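Lysosome-associated membrane glycoprotein 2 (Mus musculus, PDB 5GV3) is a lysosomal membrane glycoprotein, captured here as its first lumenal domain, that supports lysosome biogenesis and autophagy and promotes lysosomal acidification by inhibiting the proton channel TMEM175. Local coordinates at residues A[10-15]-A[152-157]; A[14-19]-A[143-148]; A[74-79]-A[148-153]. All blocks are in the same frame, centred on the assembly; numbering follows the deposited sequence.

Contact 1: residues A[10-15]-A[152-157]; sequences KGTCLY and GTVSKN. With NAG (2-acetamido-2-deoxy-beta-D-glucopyranose), chain L.
Gly11 and Gly152 press backbone against backbone, with CA of Gly11 only 3.6 Å from CA of Gly152. A CB on either residue would collide with the other segment, and both have positive phi. Around this pair Gly152 CA directs C-H groups at two carbonyls, Lys10 O at 3.2 Å and Thr12 O at 3.3 Å. The one conventional bond between the segments, Thr12 N to Gly152 O at 3.0 Å, is weak because the N-H is bent to 121°.

Beyond the glycines the side chains pack at wider spacing. Val154 presents CG2 to Thr12 CG2 and to Tyr15 CB, 4.0 Å from each. The same CG2 meets C8 of the N-acetylglucosamine on Asn5, whose carbonyl O7 lies over one face of the Tyr15 ring, 3.3 Å from CE1 of Tyr15. Thr12 OG1 sits beside the backbone N (chi1 -62°), where it hydrogen-bonds to Asn5 OD1 and touches the acetyl methyl. Lys10, its amine leading away, and Thr153 form the exposed side.

The chemistry suggests that close fit of the two glycines and apolar side chains, more than strong polar pairing, joins the start of strand 11-28 to this loop, with the sugar's acetyl methyl against the apolar groups.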
loop_
_atom_site.group_PDB
_atom_site.type_symbol
_atom_site.label_atom_id
_atom_site.label_comp_id
_atom_site.label_asym_id
_atom_site.label_seq_id
_atom_site.Cartn_x
_atom_site.Cartn_y
_atom_site.Cartn_z
ATOM N N LYS A 10 -13.015 -21.659 -0.593
ATOM C CA LYS A 10 -12.184 -22.577 -1.351
ATOM C C LYS A 10 -10.725 -22.375 -0.981
ATOM O O LYS A 10 -9.850 -23.091 -1.458
ATOM C CB LYS A 10 -12.392 -22.381 -2.855
ATOM C CG LYS A 10 -12.406 -23.691 -3.643
ATOM C CD LYS A 10 -13.582 -24.576 -3.226
ATOM C CE LYS A 10 -13.667 -25.854 -4.061
ATOM N NZ LYS A 10 -12.401 -26.641 -4.055
ATOM N N GLY A 11 -10.469 -21.407 -0.104
ATOM C CA GLY A 11 -9.118 -21.180 0.372
ATOM C C GLY A 11 -8.719 -19.727 0.225
ATOM O O GLY A 11 -9.554 -18.863 -0.051
ATOM N N THR A 12 -7.434 -19.461 0.430
ATOM C CA THR A 12 -6.881 -18.132 0.237
ATOM C C THR A 12 -7.166 -17.615 -1.169
ATOM O O THR A 12 -6.877 -18.298 -2.149
ATOM C CB THR A 12 -5.363 -18.142 0.453
ATOM O OG1 THR A 12 -5.073 -18.524 1.803
ATOM C CG2 THR A 12 -4.769 -16.765 0.169
ATOM N N CYS A 13 -7.731 -16.411 -1.275
ATOM C CA CYS A 13 -7.963 -15.820 -2.593
ATOM C C CYS A 13 -7.054 -14.618 -2.832
ATOM O O CYS A 13 -6.876 -14.196 -3.969
ATOM C CB CYS A 13 -9.429 -15.418 -2.772
ATOM S SG CYS A 13 -10.181 -14.576 -1.373
ATOM N N LEU A 14 -6.462 -14.088 -1.763
ATOM C CA LEU A 14 -5.493 -12.993 -1.883
ATOM C C LEU A 14 -4.510 -13.042 -0.714
ATOM O O LEU A 14 -4.914 -13.154 0.440
ATOM C CB LEU A 14 -6.186 -11.629 -1.928
ATOM C CG LEU A 14 -5.292 -10.375 -2.060
ATOM C CD1 LEU A 14 -5.964 -9.297 -2.904
ATOM C CD2 LEU A 14 -4.861 -9.785 -0.704
ATOM N N TYR A 15 -3.219 -12.973 -1.018
ATOM C CA TYR A 15 -2.217 -12.897 0.032
ATOM C C TYR A 15 -1.298 -11.704 -0.209
ATOM O O TYR A 15 -0.833 -11.477 -1.328
ATOM C CB TYR A 15 -1.392 -14.184 0.127
ATOM C CG TYR A 15 -0.401 -14.156 1.281
ATOM C CD1 TYR A 15 -0.781 -14.555 2.557
ATOM C CD2 TYR A 15 0.902 -13.720 1.096
ATOM C CE1 TYR A 15 0.107 -14.524 3.612
ATOM C CE2 TYR A 15 1.798 -13.683 2.150
ATOM C CZ TYR A 15 1.394 -14.084 3.403
ATOM O OH TYR A 15 2.281 -14.045 4.457
ATOM N N GLY A 152 -7.309 -21.894 -4.013
ATOM C CA GLY A 152 -7.208 -21.600 -2.593
ATOM C C GLY A 152 -5.809 -21.681 -2.014
ATOM O O GLY A 152 -5.599 -21.453 -0.823
ATOM N N THR A 153 -4.852 -22.033 -2.861
ATOM C CA THR A 153 -3.480 -22.232 -2.428
ATOM C C THR A 153 -2.550 -21.281 -3.143
ATOM O O THR A 153 -2.576 -21.184 -4.368
ATOM C CB THR A 153 -3.002 -23.677 -2.674
ATOM O OG1 THR A 153 -4.035 -24.598 -2.297
ATOM C CG2 THR A 153 -1.720 -23.955 -1.881
ATOM N N VAL A 154 -1.748 -20.560 -2.374
ATOM C CA VAL A 154 -0.775 -19.646 -2.940
ATOM C C VAL A 154 0.250 -20.419 -3.775
ATOM O O VAL A 154 0.610 -21.558 -3.455
ATOM C CB VAL A 154 -0.099 -18.822 -1.828
ATOM C CG1 VAL A 154 1.050 -17.988 -2.370
ATOM C CG2 VAL A 154 -1.132 -17.919 -1.169
ATOM N N SER A 155 0.650 -19.813 -4.885
ATOM C CA SER A 155 1.585 -20.412 -5.828
ATOM C C SER A 155 2.979 -20.605 -5.224
ATOM O O SER A 155 3.391 -19.859 -4.335
ATOM C CB SER A 155 1.663 -19.530 -7.081
ATOM O OG SER A 155 2.757 -19.884 -7.905
ATOM N N LYS A 156 3.692 -21.619 -5.703
ATOM C CA LYS A 156 5.057 -21.887 -5.267
ATOM C C LYS A 156 6.060 -21.273 -6.229
ATOM O O LYS A 156 7.229 -21.107 -5.910
ATOM C CB LYS A 156 5.260 -23.399 -5.146
ATOM C CG LYS A 156 4.271 -24.037 -4.202
ATOM C CD LYS A 156 4.589 -25.497 -3.988
ATOM C CE LYS A 156 3.527 -26.196 -3.156
ATOM N NZ LYS A 156 3.788 -27.664 -3.105
ATOM N N ASN A 157 5.585 -20.976 -7.430
ATOM C CA ASN A 157 6.358 -20.280 -8.460
ATOM C C ASN A 157 6.537 -18.777 -8.134
ATOM O O ASN A 157 5.555 -18.086 -7.856
ATOM C CB ASN A 157 5.689 -20.481 -9.822
ATOM C CG ASN A 157 5.566 -21.952 -10.196
ATOM O OD1 ASN A 157 6.357 -22.783 -9.758
ATOM N ND2 ASN A 157 4.572 -22.273 -11.016
HETATM C C1 NAG L . -3.698 -17.784 4.974
HETATM C C2 NAG L . -2.454 -18.595 5.400
HETATM C C3 NAG L . -2.678 -20.100 5.226
HETATM C C4 NAG L . -3.978 -20.523 5.898
HETATM C C5 NAG L . -5.130 -19.658 5.395
HETATM C C6 NAG L . -6.440 -19.963 6.082
HETATM C C7 NAG L . -0.903 -18.162 3.433
HETATM C C8 NAG L . -1.934 -18.678 2.462
HETATM N N2 NAG L . -1.216 -18.150 4.746
HETATM O O3 NAG L . -1.586 -20.827 5.776
HETATM O O4 NAG L . -4.248 -21.890 5.608
HETATM O O5 NAG L . -4.842 -18.279 5.664
HETATM O O6 NAG L . -6.658 -19.080 7.176
HETATM O O7 NAG L . 0.187 -17.762 3.040
#

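Contact 2: residues A[14-19]-A[143-148]; sequences LYAEWE and IHLQAF. With ZN (zinc ion), chain C; ZN (zinc ion), chain E; NAG (2-acetamido-2-deoxy-beta-D-glucopyranose), chain L.
The side chains of Glu17 and His144 lie side by side, pointing the same way, carboxylate and ring planes 31° apart, with CD of Glu17 3.9 Å from ND1 of His144. The edge of the Tyr15 ring faces Glu17 OE1 in the ring plane, and sugar O7 lies over one face. The indole of Trp18 has the carbonyl carbon of Ala16 at its edge. Tyr15 OH donates to Glu17 OE1 over 2.6 Å, meeting that oxygen from above the carboxylate, 49° out of its plane. Both carboxylate oxygens of Glu17, OE1 and OE2, also grip a zinc ion at 2.0 Å, and a water is a further ligand, so OE1 is held twice. A chi1 of 173° sets CG of Glu17 anti to the backbone N, and the chain runs on extended beside His144. Glu19 holds a second zinc through both of its oxygens.

Beneath these groups the strands pair antiparallel. Tyr15 with Gln146 and Glu17 with His144 are hydrogen-bonded pairs, the shortest of the four backbone bonds being His144 N to Glu17 O at 2.6 Å; between them Ala16 and Leu145 form a non-hydrogen-bonded pair. Leu145 CD1 packs on Ala16 CB at 3.8 Å and also comes to 3.3 Å of the backbone Tyr15 O, while Trp18 CB meets Ile143 CG1 at 3.8 Å.

In the sheet, strand 11-28 stands between strand 2-8, bonded through Leu14, Ala16 and Trp18, and strand 136-146. The apolar face packs on the second sheet: Leu14 and Ala16 on Ile60, Trp18 on Ile62, and Leu145 on Phe74.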
loop_
_atom_site.group_PDB
_atom_site.type_symbol
_atom_site.label_atom_id
_atom_site.label_comp_id
_atom_site.label_asym_id
_atom_site.label_seq_id
_atom_site.Cartn_x
_atom_site.Cartn_y
_atom_site.Cartn_z
ATOM N N LEU A 14 -6.462 -14.088 -1.763
ATOM C CA LEU A 14 -5.493 -12.993 -1.883
ATOM C C LEU A 14 -4.510 -13.042 -0.714
ATOM O O LEU A 14 -4.914 -13.154 0.440
ATOM C CB LEU A 14 -6.186 -11.629 -1.928
ATOM C CG LEU A 14 -5.292 -10.375 -2.060
ATOM C CD1 LEU A 14 -5.964 -9.297 -2.904
ATOM C CD2 LEU A 14 -4.861 -9.785 -0.704
ATOM N N TYR A 15 -3.219 -12.973 -1.018
ATOM C CA TYR A 15 -2.217 -12.897 0.032
ATOM C C TYR A 15 -1.298 -11.704 -0.209
ATOM O O TYR A 15 -0.833 -11.477 -1.328
ATOM C CB TYR A 15 -1.392 -14.184 0.127
ATOM C CG TYR A 15 -0.401 -14.156 1.281
ATOM C CD1 TYR A 15 -0.781 -14.555 2.557
ATOM C CD2 TYR A 15 0.902 -13.720 1.096
ATOM C CE1 TYR A 15 0.107 -14.524 3.612
ATOM C CE2 TYR A 15 1.798 -13.683 2.150
ATOM C CZ TYR A 15 1.394 -14.084 3.403
ATOM O OH TYR A 15 2.281 -14.045 4.457
ATOM N N ALA A 16 -1.051 -10.935 0.846
ATOM C CA ALA A 16 -0.152 -9.796 0.766
ATOM C C ALA A 16 0.667 -9.681 2.047
ATOM O O ALA A 16 0.120 -9.673 3.143
ATOM C CB ALA A 16 -0.938 -8.517 0.511
ATOM N N GLU A 17 1.984 -9.626 1.885
ATOM C CA GLU A 17 2.937 -9.487 2.978
ATOM C C GLU A 17 3.928 -8.402 2.567
ATOM O O GLU A 17 4.564 -8.525 1.523
ATOM C CB GLU A 17 3.602 -10.856 3.231
ATOM C CG GLU A 17 4.782 -11.019 4.221
ATOM C CD GLU A 17 5.328 -12.484 4.231
ATOM O OE1 GLU A 17 4.676 -13.383 3.661
ATOM O OE2 GLU A 17 6.396 -12.782 4.793
ATOM N N TRP A 18 4.039 -7.334 3.358
ATOM C CA TRP A 18 4.898 -6.210 2.982
ATOM C C TRP A 18 5.090 -5.197 4.116
ATOM O O TRP A 18 4.414 -5.260 5.143
ATOM C CB TRP A 18 4.326 -5.497 1.750
ATOM C CG TRP A 18 3.190 -4.554 2.037
ATOM C CD1 TRP A 18 3.252 -3.198 2.015
ATOM C CD2 TRP A 18 1.830 -4.887 2.386
ATOM N NE1 TRP A 18 2.033 -2.664 2.329
ATOM C CE2 TRP A 18 1.138 -3.672 2.557
ATOM C CE3 TRP A 18 1.140 -6.084 2.574
ATOM C CZ2 TRP A 18 -0.211 -3.615 2.903
ATOM C CZ3 TRP A 18 -0.206 -6.029 2.918
ATOM C CH2 TRP A 18 -0.863 -4.802 3.081
ATOM N N GLU A 19 6.035 -4.282 3.923
ATOM C CA GLU A 19 6.264 -3.189 4.864
ATOM C C GLU A 19 6.211 -1.850 4.123
ATOM O O GLU A 19 6.656 -1.743 2.988
ATOM C CB GLU A 19 7.606 -3.364 5.584
ATOM C CG GLU A 19 7.691 -4.648 6.439
ATOM C CD GLU A 19 8.800 -4.621 7.495
ATOM O OE1 GLU A 19 9.000 -3.559 8.121
ATOM O OE2 GLU A 19 9.463 -5.663 7.719
ATOM N N ILE A 143 8.153 -7.391 0.248
ATOM C CA ILE A 143 6.886 -7.698 -0.411
ATOM C C ILE A 143 6.780 -9.150 -0.844
ATOM O O ILE A 143 7.635 -9.644 -1.571
ATOM C CB ILE A 143 6.679 -6.801 -1.653
ATOM C CG1 ILE A 143 6.721 -5.324 -1.259
ATOM C CG2 ILE A 143 5.376 -7.162 -2.369
ATOM C CD1 ILE A 143 6.855 -4.372 -2.448
ATOM N N HIS A 144 5.742 -9.833 -0.363
ATOM C CA HIS A 144 5.350 -11.132 -0.896
ATOM C C HIS A 144 3.877 -11.028 -1.258
ATOM O O HIS A 144 3.028 -10.932 -0.371
ATOM C CB HIS A 144 5.591 -12.247 0.124
ATOM C CG HIS A 144 7.037 -12.468 0.427
ATOM N ND1 HIS A 144 7.741 -11.655 1.295
ATOM C CD2 HIS A 144 7.933 -13.356 -0.059
ATOM C CE1 HIS A 144 8.996 -12.061 1.354
ATOM N NE2 HIS A 144 9.139 -13.092 0.540
ATOM N N LEU A 145 3.565 -11.060 -2.548
ATOM C CA LEU A 145 2.209 -10.756 -2.975
ATOM C C LEU A 145 1.641 -11.717 -4.010
ATOM O O LEU A 145 2.334 -12.112 -4.945
ATOM C CB LEU A 145 2.161 -9.332 -3.528
ATOM C CG LEU A 145 0.865 -8.868 -4.197
ATOM C CD1 LEU A 145 -0.280 -8.883 -3.209
ATOM C CD2 LEU A 145 1.050 -7.475 -4.764
ATOM N N GLN A 146 0.384 -12.102 -3.822
ATOM C CA GLN A 146 -0.373 -12.759 -4.884
ATOM C C GLN A 146 -1.852 -12.407 -4.805
ATOM O O GLN A 146 -2.536 -12.723 -3.834
ATOM C CB GLN A 146 -0.209 -14.280 -4.856
ATOM C CG GLN A 146 -0.903 -14.937 -6.059
ATOM C CD GLN A 146 -0.777 -16.453 -6.098
ATOM O OE1 GLN A 146 -0.364 -17.087 -5.127
ATOM N NE2 GLN A 146 -1.123 -17.037 -7.238
ATOM N N ALA A 147 -2.324 -11.704 -5.825
ATOM C CA ALA A 147 -3.745 -11.465 -5.995
ATOM C C ALA A 147 -4.319 -12.576 -6.857
ATOM O O ALA A 147 -3.576 -13.251 -7.578
ATOM C CB ALA A 147 -3.991 -10.111 -6.624
ATOM N N PHE A 148 -5.628 -12.779 -6.754
ATOM C CA PHE A 148 -6.330 -13.778 -7.547
ATOM C C PHE A 148 -5.667 -15.137 -7.387
ATOM O O PHE A 148 -5.109 -15.688 -8.330
ATOM C CB PHE A 148 -6.383 -13.354 -9.019
ATOM C CG PHE A 148 -6.838 -11.930 -9.216
ATOM C CD1 PHE A 148 -8.176 -11.591 -9.078
ATOM C CD2 PHE A 148 -5.930 -10.934 -9.533
ATOM C CE1 PHE A 148 -8.598 -10.283 -9.246
ATOM C CE2 PHE A 148 -6.343 -9.622 -9.710
ATOM C CZ PHE A 148 -7.680 -9.295 -9.566
HETATM ZN ZN ZN C . 6.057 -14.708 4.253
HETATM ZN ZN ZN E . 10.508 -4.529 8.997
HETATM C C1 NAG L . -3.698 -17.784 4.974
HETATM C C2 NAG L . -2.454 -18.595 5.400
HETATM C C3 NAG L . -2.678 -20.100 5.226
HETATM C C4 NAG L . -3.978 -20.523 5.898
HETATM C C5 NAG L . -5.130 -19.658 5.395
HETATM C C6 NAG L . -6.440 -19.963 6.082
HETATM C C7 NAG L . -0.903 -18.162 3.433
HETATM C C8 NAG L . -1.934 -18.678 2.462
HETATM N N2 NAG L . -1.216 -18.150 4.746
HETATM O O3 NAG L . -1.586 -20.827 5.776
HETATM O O4 NAG L . -4.248 -21.890 5.608
HETATM O O5 NAG L . -4.842 -18.279 5.664
HETATM O O6 NAG L . -6.658 -19.080 7.176
HETATM O O7 NAG L . 0.187 -17.762 3.040
HETATM O O HOH W 1 4.954 -16.096 3.146
#

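Contact 3: residues A[74-79]-A[148-153]; sequences FTKEAS and FVQNGT
Phe74 to Lys76 form the extended end of strand 68-76 and run past Phe148, the CA atoms of Lys76 and Phe148 standing 7.5 Å apart. Phe148 takes up a left-handed backbone conformation (phi 54°) in the loop that follows strand 136-146, and the chain then folds through a type I' turn from Gln150 to Thr153. A weak hydrogen bond from Thr153 N to Gln150 O, 3.4 Å long, spans that turn.

The Phe148 ring carries the contact. Lys76 CB stands over one face, 3.7 Å from the ring centroid and 15° off its normal, a CH-pi contact displaced toward the rim. CG of Lys76 is anti to the backbone N (chi1 -175°), and the extended chain beyond it brings CD to 4.0 Å from CD1 of Phe148. At the ring edge, near its plane, Phe74 O approaches CZ of Phe148 at 3.3 Å, and Phe74 CB touches CE2 of Phe148 at 3.9 Å. The side chains of Lys76 and Gln150 cross at about a right angle. Tyr81 meets Phe148 edge-to-face.

A carbonyl at the ring's edge and aliphatic C-H over its face match the polarity of a benzene ring, so the aromatic group probably contributes electrostatically as well as by apolar contact to joining loop and strand.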
loop_
_atom_site.group_PDB
_atom_site.type_symbol
_atom_site.label_atom_id
_atom_site.label_comp_id
_atom_site.label_asym_id
_atom_site.label_seq_id
_atom_site.Cartn_x
_atom_site.Cartn_y
_atom_site.Cartn_z
ATOM N N PHE A 74 -6.030 -4.262 -7.647
ATOM C CA PHE A 74 -5.548 -5.363 -8.456
ATOM C C PHE A 74 -6.627 -5.697 -9.483
ATOM O O PHE A 74 -7.739 -6.043 -9.117
ATOM C CB PHE A 74 -5.202 -6.580 -7.589
ATOM C CG PHE A 74 -4.342 -6.260 -6.393
ATOM C CD1 PHE A 74 -2.964 -6.123 -6.528
ATOM C CD2 PHE A 74 -4.903 -6.121 -5.130
ATOM C CE1 PHE A 74 -2.163 -5.831 -5.429
ATOM C CE2 PHE A 74 -4.110 -5.838 -4.026
ATOM C CZ PHE A 74 -2.734 -5.692 -4.180
ATOM N N THR A 75 -6.315 -5.535 -10.764
ATOM C CA THR A 75 -7.286 -5.784 -11.829
ATOM C C THR A 75 -6.835 -6.933 -12.719
ATOM O O THR A 75 -5.767 -6.870 -13.324
ATOM C CB THR A 75 -7.523 -4.546 -12.706
ATOM O OG1 THR A 75 -8.041 -3.478 -11.902
ATOM C CG2 THR A 75 -8.521 -4.881 -13.804
ATOM N N LYS A 76 -7.655 -7.970 -12.813
ATOM C CA LYS A 76 -7.237 -9.197 -13.476
ATOM C C LYS A 76 -7.291 -9.100 -15.003
ATOM O O LYS A 76 -8.248 -8.580 -15.566
ATOM C CB LYS A 76 -8.096 -10.365 -12.995
ATOM C CG LYS A 76 -7.656 -11.711 -13.548
ATOM C CD LYS A 76 -8.394 -12.856 -12.885
ATOM C CE LYS A 76 -8.053 -14.180 -13.547
ATOM N NZ LYS A 76 -8.474 -15.342 -12.717
ATOM N N GLU A 77 -6.219 -9.569 -15.641
ATOM C CA GLU A 77 -6.096 -9.742 -17.099
ATOM C C GLU A 77 -5.991 -8.438 -17.890
ATOM O O GLU A 77 -6.577 -8.290 -18.963
ATOM C CB GLU A 77 -7.234 -10.619 -17.620
ATOM C CG GLU A 77 -7.043 -12.086 -17.234
ATOM C CD GLU A 77 -8.136 -12.987 -17.756
ATOM O OE1 GLU A 77 -8.967 -12.513 -18.558
ATOM O OE2 GLU A 77 -8.159 -14.175 -17.371
ATOM N N ALA A 78 -5.215 -7.510 -17.336
ATOM C CA ALA A 78 -4.788 -6.290 -18.016
ATOM C C ALA A 78 -3.379 -6.613 -18.517
ATOM O O ALA A 78 -2.588 -5.709 -18.907
ATOM C CB ALA A 78 -4.817 -5.090 -17.100
ATOM N N SER A 79 -3.059 -7.899 -18.273
ATOM C CA SER A 79 -1.928 -8.718 -18.783
ATOM C C SER A 79 -0.801 -9.146 -17.816
ATOM O O SER A 79 0.312 -8.657 -17.964
ATOM C CB SER A 79 -1.264 -8.018 -19.982
ATOM O OG SER A 79 -0.740 -6.735 -19.652
ATOM N N PHE A 148 -5.628 -12.779 -6.754
ATOM C CA PHE A 148 -6.330 -13.778 -7.547
ATOM C C PHE A 148 -5.667 -15.137 -7.387
ATOM O O PHE A 148 -5.109 -15.688 -8.330
ATOM C CB PHE A 148 -6.383 -13.354 -9.019
ATOM C CG PHE A 148 -6.838 -11.930 -9.216
ATOM C CD1 PHE A 148 -8.176 -11.591 -9.078
ATOM C CD2 PHE A 148 -5.930 -10.934 -9.533
ATOM C CE1 PHE A 148 -8.598 -10.283 -9.246
ATOM C CE2 PHE A 148 -6.343 -9.622 -9.710
ATOM C CZ PHE A 148 -7.680 -9.295 -9.566
ATOM N N VAL A 149 -5.712 -15.658 -6.168
ATOM C CA VAL A 149 -5.129 -16.949 -5.878
ATOM C C VAL A 149 -6.082 -18.044 -6.337
ATOM O O VAL A 149 -7.258 -18.043 -5.982
ATOM C CB VAL A 149 -4.846 -17.110 -4.384
ATOM C CG1 VAL A 149 -4.182 -18.447 -4.119
ATOM C CG2 VAL A 149 -3.968 -15.962 -3.888
ATOM N N GLN A 150 -5.569 -18.987 -7.116
ATOM C CA GLN A 150 -6.406 -20.058 -7.640
ATOM C C GLN A 150 -6.268 -21.327 -6.810
ATOM O O GLN A 150 -5.212 -21.593 -6.241
ATOM C CB GLN A 150 -6.061 -20.341 -9.102
ATOM C CG GLN A 150 -6.426 -19.209 -10.049
ATOM C CD GLN A 150 -5.964 -19.470 -11.467
ATOM O OE1 GLN A 150 -5.308 -20.474 -11.743
ATOM N NE2 GLN A 150 -6.302 -18.563 -12.377
ATOM N N ASN A 151 -7.348 -22.102 -6.764
ATOM C CA ASN A 151 -7.426 -23.334 -5.979
ATOM C C ASN A 151 -7.185 -23.134 -4.481
ATOM O O ASN A 151 -6.858 -24.083 -3.771
ATOM C CB ASN A 151 -6.447 -24.380 -6.524
ATOM C CG ASN A 151 -6.791 -24.815 -7.937
ATOM O OD1 ASN A 151 -7.905 -24.587 -8.414
ATOM N ND2 ASN A 151 -5.843 -25.463 -8.605
ATOM N N GLY A 152 -7.309 -21.894 -4.013
ATOM C CA GLY A 152 -7.208 -21.600 -2.593
ATOM C C GLY A 152 -5.809 -21.681 -2.014
ATOM O O GLY A 152 -5.599 -21.453 -0.823
ATOM N N THR A 153 -4.852 -22.033 -2.861
ATOM C CA THR A 153 -3.480 -22.232 -2.428
ATOM C C THR A 153 -2.550 -21.281 -3.143
ATOM O O THR A 153 -2.576 -21.184 -4.368
ATOM C CB THR A 153 -3.002 -23.677 -2.674
ATOM O OG1 THR A 153 -4.035 -24.598 -2.297
ATOM C CG2 THR A 153 -1.720 -23.955 -1.881
#

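How the contacts relate
From the N terminus, the chain enters contact 1 at 10-15 and contact 2 at 14-19, sharing Leu14 and Tyr15. It reaches contact 3 at 74-79 and returns through 143-148, 148-153 and 152-157. Contact 2 closes its loop within the wider loop of contact 1. Contact 3 opens inside both loops; it closes after contact 2, crossing it at Phe148, and ends on the stretch of contact 1, sharing Gly152 and Thr153. Contact 2 pairs two strands of one sheet, contact 1 returns the following loop to strand 11-28, and contact 3 ties that loop to the other sheet. Probable hydrogen bonds from Val149 N to Cys13 O and from Ser155 N to Gln146 OE1 join contact 1 to contacts 3 and 2.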